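Local coordinates for protein bradyzoite surface antigen BSR4 (Toxoplasma gondii, PDB 2JKS) that is a zinc-binding surface antigen of the bradyzoite stage, a member of the SAG1-related superfamily that probably acts in parasite attachment to host cells or in immune recognition, at residues A133-C138 with K156-V161. Sequence-based numbering, arbitrary orientation.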
loop_
_atom_site.group_PDB
_atom_site.type_symbol
_atom_site.label_atom_id
_atom_site.label_comp_id
_atom_site.label_asym_id
_atom_site.label_seq_id
_atom_site.Cartn_x
_atom_site.Cartn_y
_atom_site.Cartn_z
ATOM N N ALA A 133 2.713 -0.901 -8.413
ATOM C CA ALA A 133 3.765 -0.637 -9.383
ATOM C C ALA A 133 3.329 0.451 -10.361
ATOM O O ALA A 133 2.148 0.532 -10.756
ATOM C CB ALA A 133 4.112 -1.928 -10.144
ATOM N N PHE A 134 4.281 1.252 -10.801
ATOM C CA PHE A 134 4.024 2.189 -11.897
ATOM C C PHE A 134 5.238 2.220 -12.786
ATOM O O PHE A 134 6.262 1.581 -12.469
ATOM C CB PHE A 134 3.663 3.603 -11.357
ATOM C CG PHE A 134 4.808 4.322 -10.632
ATOM C CD1 PHE A 134 5.800 5.004 -11.371
ATOM C CD2 PHE A 134 4.867 4.335 -9.237
ATOM C CE1 PHE A 134 6.820 5.654 -10.759
ATOM C CE2 PHE A 134 5.917 5.043 -8.571
ATOM C CZ PHE A 134 6.878 5.702 -9.356
ATOM N N VAL A 135 5.110 2.951 -13.892
ATOM C CA VAL A 135 6.141 3.041 -14.937
ATOM C C VAL A 135 6.301 4.547 -15.295
ATOM O O VAL A 135 5.318 5.317 -15.378
ATOM C CB VAL A 135 5.776 2.155 -16.221
ATOM C CG1 VAL A 135 6.537 2.605 -17.466
ATOM C CG2 VAL A 135 6.067 0.667 -15.997
ATOM N N VAL A 136 7.547 4.945 -15.464
ATOM C CA VAL A 136 7.937 6.243 -16.014
ATOM C C VAL A 136 9.072 5.895 -17.000
ATOM O O VAL A 136 9.607 4.775 -17.001
ATOM C CB VAL A 136 8.389 7.297 -14.902
ATOM C CG1 VAL A 136 7.212 7.726 -13.950
ATOM C CG2 VAL A 136 9.597 6.748 -14.040
ATOM N N GLY A 137 9.436 6.841 -17.845
ATOM C CA GLY A 137 10.458 6.561 -18.830
ATOM C C GLY A 137 10.937 7.843 -19.472
ATOM O O GLY A 137 10.390 8.909 -19.209
ATOM N N CYS A 138 11.975 7.741 -20.296
ATOM C CA CYS A 138 12.392 8.863 -21.136
ATOM C C CYS A 138 12.511 8.344 -22.558
ATOM O O CYS A 138 12.815 7.187 -22.759
ATOM C CB CYS A 138 13.729 9.448 -20.651
ATOM S SG CYS A 138 13.523 10.320 -19.109
ATOM N N LYS A 156 12.710 2.433 -20.021
ATOM C CA LYS A 156 11.534 2.238 -19.205
ATOM C C LYS A 156 11.864 1.827 -17.735
ATOM O O LYS A 156 12.618 0.902 -17.497
ATOM C CB LYS A 156 10.645 1.225 -19.912
ATOM C CG LYS A 156 9.463 0.819 -19.156
ATOM C CD LYS A 156 9.185 -0.579 -19.567
ATOM C CE LYS A 156 7.705 -0.802 -19.656
ATOM N NZ LYS A 156 7.515 -2.169 -20.138
ATOM N N LEU A 157 11.291 2.541 -16.759
ATOM C CA LEU A 157 11.550 2.241 -15.363
ATOM C C LEU A 157 10.275 1.784 -14.675
ATOM O O LEU A 157 9.323 2.528 -14.621
ATOM C CB LEU A 157 12.122 3.478 -14.619
ATOM C CG LEU A 157 12.461 3.273 -13.125
ATOM C CD1 LEU A 157 13.533 2.201 -12.917
ATOM C CD2 LEU A 157 12.869 4.589 -12.430
ATOM N N THR A 158 10.275 0.562 -14.154
ATOM C CA THR A 158 9.197 0.117 -13.309
ATOM C C THR A 158 9.550 0.406 -11.832
ATOM O O THR A 158 10.577 -0.042 -11.336
ATOM C CB THR A 158 8.877 -1.379 -13.530
ATOM O OG1 THR A 158 8.517 -1.595 -14.913
ATOM C CG2 THR A 158 7.744 -1.851 -12.618
ATOM N N VAL A 159 8.676 1.130 -11.128
ATOM C CA VAL A 159 8.874 1.343 -9.694
ATOM C C VAL A 159 7.783 0.573 -8.962
ATOM O O VAL A 159 6.605 0.836 -9.157
ATOM C CB VAL A 159 8.810 2.841 -9.319
ATOM C CG1 VAL A 159 8.956 3.130 -7.739
ATOM C CG2 VAL A 159 9.800 3.738 -10.278
ATOM N N ASN A 160 8.212 -0.375 -8.139
ATOM C CA ASN A 160 7.375 -1.162 -7.254
ATOM C C ASN A 160 7.350 -0.417 -5.946
ATOM O O ASN A 160 8.383 0.079 -5.510
ATOM C CB ASN A 160 8.021 -2.552 -7.112
ATOM C CG ASN A 160 8.041 -3.287 -8.436
ATOM O OD1 ASN A 160 6.982 -3.567 -8.986
ATOM N ND2 ASN A 160 9.239 -3.519 -9.003
ATOM N N VAL A 161 6.170 -0.264 -5.365
ATOM C CA VAL A 161 6.014 0.354 -4.060
ATOM C C VAL A 161 5.387 -0.718 -3.150
ATOM O O VAL A 161 4.291 -1.207 -3.436
ATOM C CB VAL A 161 5.117 1.615 -4.124
ATOM C CG1 VAL A 161 5.035 2.268 -2.765
ATOM C CG2 VAL A 161 5.625 2.589 -5.265
#
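Phe134 has CG between the backbone N and the carbonyl carbon (chi1 67°), and its ring lies with one face against Val159, which has CG1 anti to its own backbone N (chi1 177°). The two side chains run side by side in the same direction, and the valine offers its branch point to one face of the ring: CB lies 3.7 Å from the centroid of the Phe134 ring in a CH-pi contact, offset toward CZ, with CG1 near CE2 and CG2 near CE1. Val161 CG2 adds a looser contact, 4.1 Å from Phe134 CE2.

Beneath the ring the main chains of 133-138 and 156-161 pair antiparallel. In the hydrogen-bonded pair Phe134–Val159, N of Phe134 reaches O of Val159 at 2.9 Å and N of Val159 reaches O of Phe134 at 2.8 Å. The pair Val136–Leu157 repeats the pattern, with Leu157 N 2.8 Å from Val136 O. Val136 CG2 rests against Leu157 CB on the same buried side of the sheet as Phe134, where Phe44 of the facing sheet touches both Val136 and Leu157.

The other side carries Ala133, Val135, Lys156, Thr158 and Asn160. Here Val135 straddles two neighbours, with CG1 3.8 Å from Lys156 CG and CG2 3.5 Å from Thr158 OG1; Ala133 CB meets Asn160 OD1 at 3.5 Å.

Strand 53-67 flanks the pair beside 132-141, and 29-35 runs parallel to 152-161. Cys138, disulfide-linked to Cys46, ties this sheet to the opposing one. The contact thus joins the two strands of a beta hairpin in the interior of one sheet of the disulfide-pinned beta sandwich that characterises the SRS domain.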